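Local coordinates for TetR family transcriptional regulator (Clostridium perfringens, PDB 6AZH), which probably binds operator DNA as a dimeric TetR-family transcriptional repressor or activator, with a putative role in controlling fatty acid metabolism genes, at residues I80-K85 with L133-S138; S106-K111 with D116-K121; M89-L94 with I159-Y164. All coordinates share one frame; numbering follows the deposited sequence.

Interaction 1: I80-K85 with L133-S138; sequences IEKLKK and LKEAIS
Leu83 meets Leu133 where two helices of the all-helical TetR C-terminal domain run roughly antiparallel. The axes of the segments 80-85 and 133-138 come within 9.7 Å at an angle of 145°. The spacing is wide, and the contact is made by side chains alone.

The apolar part is small and buried. Both methyls of Leu83 rest against one methyl of Leu133, with Leu83 CD2 3.8 Å from Leu133 CD2. The two side chains cross at about a right angle. Leu133 starts away from helix 79-96, yet its CD2 branch returns to it. Ala136 CB lies more loosely against Leu83 CD1, at 4.4 Å. Ile142, in the loop that follows, touches both Leu83 and Ala136.

The polar part pairs Lys82 with Glu135. Glu135 CG is anti to the backbone N (chi1 -160°), and the extended chain carries the carboxylate to Lys82. Their salt bridge is long, 3.6 Å from Lys82 NZ to Glu135 OE2. Each charge has a second partner: Lys82 NZ bonds to Glu73 O, and Glu135 OE1 pairs with Lys139. Two waters bridge the pair, one accepting from Lys82 NZ and donating to Glu135 OE2, the other accepting from NZ and donating to Glu135 OE1.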
# COMPACT_ATOMS: atom_id res chain seq x y z
N ILE A 80 -23.56 -9.83 -2.98
CA ILE A 80 -22.79 -10.26 -1.83
C ILE A 80 -21.95 -11.48 -2.18
O ILE A 80 -20.84 -11.66 -1.66
CB ILE A 80 -23.73 -10.54 -0.62
CG1 ILE A 80 -22.91 -10.91 0.62
CG2 ILE A 80 -24.71 -11.65 -0.94
CD1 ILE A 80 -21.91 -9.85 1.05
N GLU A 81 -22.45 -12.34 -3.07
CA GLU A 81 -21.66 -13.47 -3.51
C GLU A 81 -20.58 -13.03 -4.50
O GLU A 81 -19.49 -13.62 -4.52
CB GLU A 81 -22.57 -14.53 -4.14
CG GLU A 81 -23.55 -15.15 -3.13
CD GLU A 81 -22.81 -15.75 -1.95
OE1 GLU A 81 -21.88 -16.55 -2.19
OE2 GLU A 81 -23.15 -15.42 -0.78
N LYS A 82 -20.85 -11.99 -5.28
CA LYS A 82 -19.80 -11.43 -6.14
C LYS A 82 -18.66 -10.87 -5.30
O LYS A 82 -17.49 -10.99 -5.69
CB LYS A 82 -20.36 -10.34 -7.05
CG LYS A 82 -21.24 -10.86 -8.20
CD LYS A 82 -21.99 -9.71 -8.85
CE LYS A 82 -22.56 -10.10 -10.21
NZ LYS A 82 -23.29 -8.97 -10.84
N LEU A 83 -18.97 -10.25 -4.15
CA LEU A 83 -17.89 -9.72 -3.31
C LEU A 83 -17.04 -10.84 -2.74
O LEU A 83 -15.81 -10.72 -2.68
CB LEU A 83 -18.44 -8.85 -2.17
CG LEU A 83 -19.06 -7.51 -2.61
CD1 LEU A 83 -19.81 -6.85 -1.44
CD2 LEU A 83 -17.99 -6.56 -3.20
N LYS A 84 -17.66 -11.94 -2.31
CA LYS A 84 -16.88 -13.07 -1.85
C LYS A 84 -15.96 -13.60 -2.95
O LYS A 84 -14.79 -13.91 -2.70
CB LYS A 84 -17.81 -14.17 -1.33
CG LYS A 84 -18.50 -13.77 -0.02
CD LYS A 84 -19.70 -14.68 0.22
CE LYS A 84 -20.49 -14.33 1.47
NZ LYS A 84 -21.51 -15.40 1.66
N LYS A 85 -16.47 -13.65 -4.19
CA LYS A 85 -15.64 -14.11 -5.31
C LYS A 85 -14.57 -13.09 -5.67
O LYS A 85 -13.49 -13.47 -6.13
CB LYS A 85 -16.51 -14.44 -6.52
CG LYS A 85 -17.31 -15.76 -6.35
CD LYS A 85 -18.35 -16.02 -7.45
CE LYS A 85 -18.86 -17.47 -7.36
NZ LYS A 85 -19.93 -17.76 -8.35
N LEU A 133 -20.43 -2.86 -5.33
CA LEU A 133 -20.92 -2.34 -4.05
C LEU A 133 -22.23 -1.60 -4.22
O LEU A 133 -23.15 -1.75 -3.40
CB LEU A 133 -19.87 -1.43 -3.40
CG LEU A 133 -18.58 -2.13 -2.95
CD1 LEU A 133 -17.52 -1.10 -2.54
CD2 LEU A 133 -18.82 -3.13 -1.84
N LYS A 134 -22.36 -0.80 -5.28
CA LYS A 134 -23.60 -0.07 -5.51
C LYS A 134 -24.78 -1.03 -5.65
O LYS A 134 -25.84 -0.82 -5.04
CB LYS A 134 -23.49 0.81 -6.74
CG LYS A 134 -24.70 1.69 -6.97
CD LYS A 134 -24.51 2.61 -8.17
CE LYS A 134 -25.50 3.77 -8.13
NZ LYS A 134 -25.28 4.73 -9.25
N GLU A 135 -24.60 -2.09 -6.43
CA GLU A 135 -25.65 -3.10 -6.55
C GLU A 135 -25.94 -3.76 -5.21
O GLU A 135 -27.10 -4.01 -4.87
CB GLU A 135 -25.26 -4.15 -7.59
CG GLU A 135 -26.47 -4.93 -8.12
CD GLU A 135 -26.08 -6.14 -8.96
OE1 GLU A 135 -26.82 -7.15 -8.93
OE2 GLU A 135 -25.03 -6.09 -9.65
N ALA A 136 -24.88 -4.07 -4.45
CA ALA A 136 -25.06 -4.71 -3.15
C ALA A 136 -25.84 -3.82 -2.20
O ALA A 136 -26.67 -4.31 -1.42
CB ALA A 136 -23.69 -5.05 -2.54
N ILE A 137 -25.58 -2.51 -2.23
CA ILE A 137 -26.31 -1.60 -1.36
C ILE A 137 -27.77 -1.52 -1.78
O ILE A 137 -28.68 -1.58 -0.94
CB ILE A 137 -25.63 -0.22 -1.35
CG1 ILE A 137 -24.27 -0.34 -0.64
CG2 ILE A 137 -26.49 0.80 -0.66
CD1 ILE A 137 -23.44 0.92 -0.67
N SER A 138 -28.03 -1.43 -3.09
CA SER A 138 -29.42 -1.36 -3.53
C SER A 138 -30.19 -2.62 -3.15
O SER A 138 -31.39 -2.56 -2.87
CB SER A 138 -29.48 -1.10 -5.03
OG SER A 138 -29.31 -2.30 -5.76
O HOH W 1 -22.27 -6.41 -10.21
O HOH W 2 -25.67 -9.43 -9.68

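Interaction 2: S106-K111 with D116-K121; sequences SQLWGK and DELRNK
Arg119 reaches from helix 113-138 to the backbone of the loop 106-111, within the TetR-type C-terminal domain, which in this family usually carries the ligand pocket and the dimer interface. The loop joins helix 98-106 to helix 113-138, so the contact is local in sequence.

The guanidinium group presents its edge to the loop carbonyls. Arg119 NH1 donates to both Leu108 O and Gly110 O, each at 2.8 Å. Arg119 NH2 adds a bond to Gly110 O at 3.0 Å, so two nitrogens grip one oxygen end-on. Both oxygens lie in the guanidinium plane. The carbonyls are used differently: NH1 stands above the carbonyl plane of Leu108, 58° out of it, but lies in that of Gly110. A bend at chi3 (-62°) turns the end of the arginine toward the loop. Asp116, three residues earlier on the same helix, also binds NH2. This salt bridge joins Arg119 NH2 to Asp116 OD1 at 2.6 Å, with NH2 above the carboxylate plane. With the carbonyl bonds, it probably restricts rotation of the group.

Beside this polar network, Leu108 and Leu118 cross at about a right angle. Leu108 CD2 touches both CG and CD2 of Leu118. Leu163 of the second subunit packs on Leu108, and Ser167 of that subunit on Arg119, which places the contact by the dimer interface. Leu118 CD2 also lies 3.7 Å from Gln107 CB.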
# COMPACT_ATOMS: atom_id res chain seq x y z
N SER A 106 5.16 0.35 -5.82
CA SER A 106 6.30 1.25 -5.66
C SER A 106 6.10 2.58 -6.38
O SER A 106 6.76 3.56 -6.03
CB SER A 106 7.57 0.56 -6.14
OG SER A 106 7.63 0.53 -7.56
N GLN A 107 5.18 2.65 -7.35
CA GLN A 107 5.04 3.84 -8.17
C GLN A 107 3.72 4.57 -7.96
O GLN A 107 3.45 5.54 -8.68
CB GLN A 107 5.23 3.47 -9.65
CG GLN A 107 6.70 3.36 -10.03
CD GLN A 107 7.38 4.71 -10.03
OE1 GLN A 107 6.99 5.60 -10.79
NE2 GLN A 107 8.37 4.88 -9.16
N LEU A 108 2.92 4.18 -6.96
CA LEU A 108 1.59 4.77 -6.83
C LEU A 108 1.56 6.12 -6.12
O LEU A 108 0.49 6.73 -6.04
CB LEU A 108 0.67 3.83 -6.07
CG LEU A 108 -0.02 2.69 -6.79
CD1 LEU A 108 -0.92 2.06 -5.77
CD2 LEU A 108 -0.79 3.16 -7.99
N TRP A 109 2.68 6.60 -5.59
CA TRP A 109 2.63 7.62 -4.55
C TRP A 109 3.24 8.96 -4.92
O TRP A 109 3.15 9.89 -4.11
CB TRP A 109 3.32 7.07 -3.28
CG TRP A 109 2.79 5.71 -2.95
CD1 TRP A 109 3.35 4.49 -3.28
CD2 TRP A 109 1.56 5.42 -2.27
NE1 TRP A 109 2.54 3.47 -2.81
CE2 TRP A 109 1.44 4.02 -2.20
CE3 TRP A 109 0.57 6.22 -1.69
CZ2 TRP A 109 0.36 3.39 -1.58
CZ3 TRP A 109 -0.52 5.59 -1.08
CH2 TRP A 109 -0.60 4.20 -1.02
N GLY A 110 3.85 9.09 -6.09
CA GLY A 110 4.54 10.30 -6.48
C GLY A 110 3.73 11.11 -7.48
O GLY A 110 2.56 10.83 -7.76
N LYS A 111 4.38 12.14 -8.03
CA LYS A 111 3.69 13.12 -8.85
C LYS A 111 4.17 13.18 -10.30
O LYS A 111 3.77 14.09 -11.03
CB LYS A 111 3.80 14.50 -8.20
CG LYS A 111 2.75 14.76 -7.14
CD LYS A 111 1.35 14.44 -7.67
CE LYS A 111 0.38 14.07 -6.55
NZ LYS A 111 0.18 15.18 -5.56
N ASP A 116 0.54 9.62 -12.15
CA ASP A 116 -0.85 10.00 -12.35
C ASP A 116 -1.55 9.00 -13.26
O ASP A 116 -2.67 8.55 -12.98
CB ASP A 116 -0.95 11.40 -12.96
CG ASP A 116 -0.64 12.50 -11.97
OD1 ASP A 116 -0.99 12.36 -10.78
OD2 ASP A 116 -0.04 13.52 -12.39
N GLU A 117 -0.90 8.64 -14.38
CA GLU A 117 -1.47 7.72 -15.34
C GLU A 117 -1.66 6.33 -14.74
O GLU A 117 -2.70 5.69 -14.96
CB GLU A 117 -0.59 7.65 -16.59
CG GLU A 117 -0.71 8.90 -17.46
CD GLU A 117 0.49 9.13 -18.37
OE1 GLU A 117 1.40 8.26 -18.44
OE2 GLU A 117 0.53 10.19 -19.03
N LEU A 118 -0.67 5.86 -13.98
CA LEU A 118 -0.80 4.59 -13.26
C LEU A 118 -2.00 4.62 -12.32
O LEU A 118 -2.78 3.66 -12.27
CB LEU A 118 0.48 4.30 -12.48
CG LEU A 118 0.41 3.14 -11.49
CD1 LEU A 118 0.06 1.84 -12.21
CD2 LEU A 118 1.68 2.98 -10.70
N ARG A 119 -2.13 5.69 -11.54
CA ARG A 119 -3.26 5.78 -10.61
C ARG A 119 -4.59 5.81 -11.36
O ARG A 119 -5.59 5.26 -10.89
CB ARG A 119 -3.13 7.01 -9.71
CG ARG A 119 -2.18 6.81 -8.53
CD ARG A 119 -2.21 8.01 -7.57
NE ARG A 119 -1.77 9.24 -8.21
CZ ARG A 119 -0.52 9.71 -8.16
NH1 ARG A 119 0.43 9.06 -7.52
NH2 ARG A 119 -0.23 10.85 -8.78
N ASN A 120 -4.63 6.47 -12.53
CA ASN A 120 -5.85 6.45 -13.32
C ASN A 120 -6.20 5.04 -13.77
O ASN A 120 -7.37 4.68 -13.85
CB ASN A 120 -5.74 7.36 -14.54
CG ASN A 120 -5.67 8.84 -14.17
OD1 ASN A 120 -5.71 9.22 -12.99
ND2 ASN A 120 -5.52 9.69 -15.18
N LYS A 121 -5.19 4.21 -14.05
CA LYS A 121 -5.45 2.83 -14.44
C LYS A 121 -5.99 2.02 -13.26
O LYS A 121 -6.89 1.20 -13.42
CB LYS A 121 -4.19 2.18 -14.98
CG LYS A 121 -4.15 2.02 -16.49
CD LYS A 121 -4.12 3.34 -17.19
CE LYS A 121 -3.32 3.26 -18.50
NZ LYS A 121 -4.00 2.42 -19.53

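Interaction 3: M89-L94 with I159-Y164; sequences MQFELL and ISTSLY
Helical segments 89-94 and 159-164 face each other with Leu94 and Ser162 nearest, their CA atoms 7.9 Å apart, and Phe91 opposite Thr161 at 8.7 Å. They belong to helices 79-96 and 147-165 in the core of the TetR C-terminal domain.

Two pairs of side chains carry the contact. Phe91 brings the CE1 corner of its ring against Thr161. Phe91 CE1 lies 3.5 Å from Thr161 OG1 and also touches CB and CG2, while the side chains cross at about a right angle. The hydroxyl approaches the ring obliquely. Leu94 points toward the other helix, with CG anti to the backbone N (chi1 171°). Both of its methyls then meet the Ser162 hydroxyl, Leu94 CD1 at 3.3 Å from Ser162 OG and Leu94 CD2 at 3.5 Å. Phe101 of helix 98-106 packs on both Leu94 and Ser162, and Trp109 of the second subunit also packs on Ser162.

No hydrogen bond joins the segments. Both hydroxyls are buried, but each bonds to a carbonyl of its own helix: Thr161 OG1 to Ser157 O and Ser162 OG to Leu158 O. With their protons engaged there, they can probably serve as packing surfaces for the apolar side chains of helix 79-96.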
# COMPACT_ATOMS: atom_id res chain seq x y z
N MSE A 89 -10.60 -13.99 -5.96
CA MSE A 89 -9.92 -13.69 -7.22
C MSE A 89 -8.71 -12.77 -7.01
O MSE A 89 -7.63 -13.02 -7.56
CB MSE A 89 -10.92 -13.05 -8.21
CG MSE A 89 -10.34 -12.66 -9.58
SE MSE A 89 -9.41 -10.91 -9.56
CE MSE A 89 -10.96 -9.73 -9.70
N GLN A 90 -8.88 -11.71 -6.20
CA GLN A 90 -7.82 -10.70 -6.07
C GLN A 90 -6.60 -11.26 -5.35
O GLN A 90 -5.46 -11.00 -5.74
CB GLN A 90 -8.32 -9.47 -5.32
CG GLN A 90 -9.29 -8.61 -6.08
CD GLN A 90 -9.52 -7.25 -5.43
OE1 GLN A 90 -9.77 -6.26 -6.12
NE2 GLN A 90 -9.42 -7.19 -4.11
N PHE A 91 -6.83 -12.03 -4.28
CA PHE A 91 -5.71 -12.56 -3.53
C PHE A 91 -5.00 -13.66 -4.31
O PHE A 91 -3.76 -13.75 -4.26
CB PHE A 91 -6.17 -13.08 -2.17
CG PHE A 91 -6.46 -11.98 -1.18
CD1 PHE A 91 -5.46 -11.08 -0.82
CD2 PHE A 91 -7.71 -11.84 -0.61
CE1 PHE A 91 -5.71 -10.07 0.09
CE2 PHE A 91 -7.98 -10.84 0.31
CZ PHE A 91 -6.97 -9.95 0.66
N GLU A 92 -5.75 -14.47 -5.07
CA GLU A 92 -5.10 -15.45 -5.93
C GLU A 92 -4.28 -14.75 -7.01
O GLU A 92 -3.12 -15.12 -7.25
CB GLU A 92 -6.14 -16.39 -6.56
CG GLU A 92 -6.67 -17.43 -5.56
CD GLU A 92 -7.79 -18.28 -6.11
OE1 GLU A 92 -8.19 -18.08 -7.28
OE2 GLU A 92 -8.28 -19.16 -5.37
N LEU A 93 -4.83 -13.70 -7.62
CA LEU A 93 -4.10 -12.96 -8.64
C LEU A 93 -2.87 -12.28 -8.05
O LEU A 93 -1.79 -12.32 -8.64
CB LEU A 93 -5.00 -11.92 -9.31
CG LEU A 93 -4.73 -11.61 -10.78
CD1 LEU A 93 -4.53 -12.91 -11.57
CD2 LEU A 93 -5.87 -10.78 -11.38
N LEU A 94 -3.03 -11.66 -6.87
CA LEU A 94 -1.89 -11.07 -6.18
C LEU A 94 -0.80 -12.11 -5.92
O LEU A 94 0.38 -11.86 -6.18
CB LEU A 94 -2.35 -10.46 -4.86
CG LEU A 94 -1.25 -10.00 -3.92
CD1 LEU A 94 -0.47 -8.91 -4.60
CD2 LEU A 94 -1.87 -9.49 -2.63
N ILE A 159 -2.84 -4.26 -0.63
CA ILE A 159 -1.60 -3.58 -0.32
C ILE A 159 -1.08 -4.02 1.04
O ILE A 159 0.08 -4.39 1.19
CB ILE A 159 -1.77 -2.06 -0.40
CG1 ILE A 159 -2.33 -1.68 -1.78
CG2 ILE A 159 -0.42 -1.39 -0.13
CD1 ILE A 159 -2.49 -0.20 -2.03
N SER A 160 -1.94 -3.96 2.06
CA SER A 160 -1.50 -4.35 3.39
C SER A 160 -1.19 -5.84 3.45
O SER A 160 -0.25 -6.25 4.16
CB SER A 160 -2.56 -3.97 4.44
OG SER A 160 -3.81 -4.55 4.14
N THR A 161 -1.90 -6.66 2.68
CA THR A 161 -1.59 -8.09 2.65
C THR A 161 -0.26 -8.34 1.93
O THR A 161 0.51 -9.22 2.34
CB THR A 161 -2.72 -8.87 1.99
OG1 THR A 161 -3.93 -8.61 2.71
CG2 THR A 161 -2.44 -10.37 2.03
N SER A 162 0.02 -7.58 0.88
CA SER A 162 1.33 -7.69 0.23
C SER A 162 2.45 -7.40 1.21
O SER A 162 3.51 -8.03 1.16
CB SER A 162 1.43 -6.72 -0.95
OG SER A 162 0.66 -7.15 -2.04
N LEU A 163 2.24 -6.44 2.11
CA LEU A 163 3.26 -6.15 3.11
C LEU A 163 3.36 -7.30 4.11
O LEU A 163 4.46 -7.70 4.52
CB LEU A 163 2.94 -4.83 3.81
CG LEU A 163 3.94 -4.38 4.86
CD1 LEU A 163 5.26 -4.03 4.18
CD2 LEU A 163 3.38 -3.20 5.62
N TYR A 164 2.22 -7.83 4.51
CA TYR A 164 2.19 -9.01 5.38
C TYR A 164 2.88 -10.20 4.73
O TYR A 164 3.57 -10.97 5.42
CB TYR A 164 0.73 -9.33 5.70
CG TYR A 164 0.48 -10.59 6.47
CD1 TYR A 164 0.69 -10.64 7.84
CD2 TYR A 164 -0.04 -11.72 5.85
CE1 TYR A 164 0.42 -11.79 8.58
CE2 TYR A 164 -0.32 -12.88 6.58
CZ TYR A 164 -0.08 -12.90 7.94
OH TYR A 164 -0.34 -14.03 8.69

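In the fold
From the N terminus, the chain passes through the helix-turn-helix region and helix 50-74 before reaching helix 79-96. This helix supplies the first segment of both interaction 1 and interaction 3. Interaction 2 closes a short loop and ties the stretch after helix 98-106 to helix 113-138. It is nested inside the longer loops closed by the other two. Interaction 1 returns from helix 113-138 to the start of helix 79-96. Interaction 3 returns from helix 147-165 to a later part of it, so interactions 1 and 3 cross along the chain. Helix 79-96 is thus tied to two later helices. Interactions 2 and 3, about 18 Å apart between centres, both touch the second subunit.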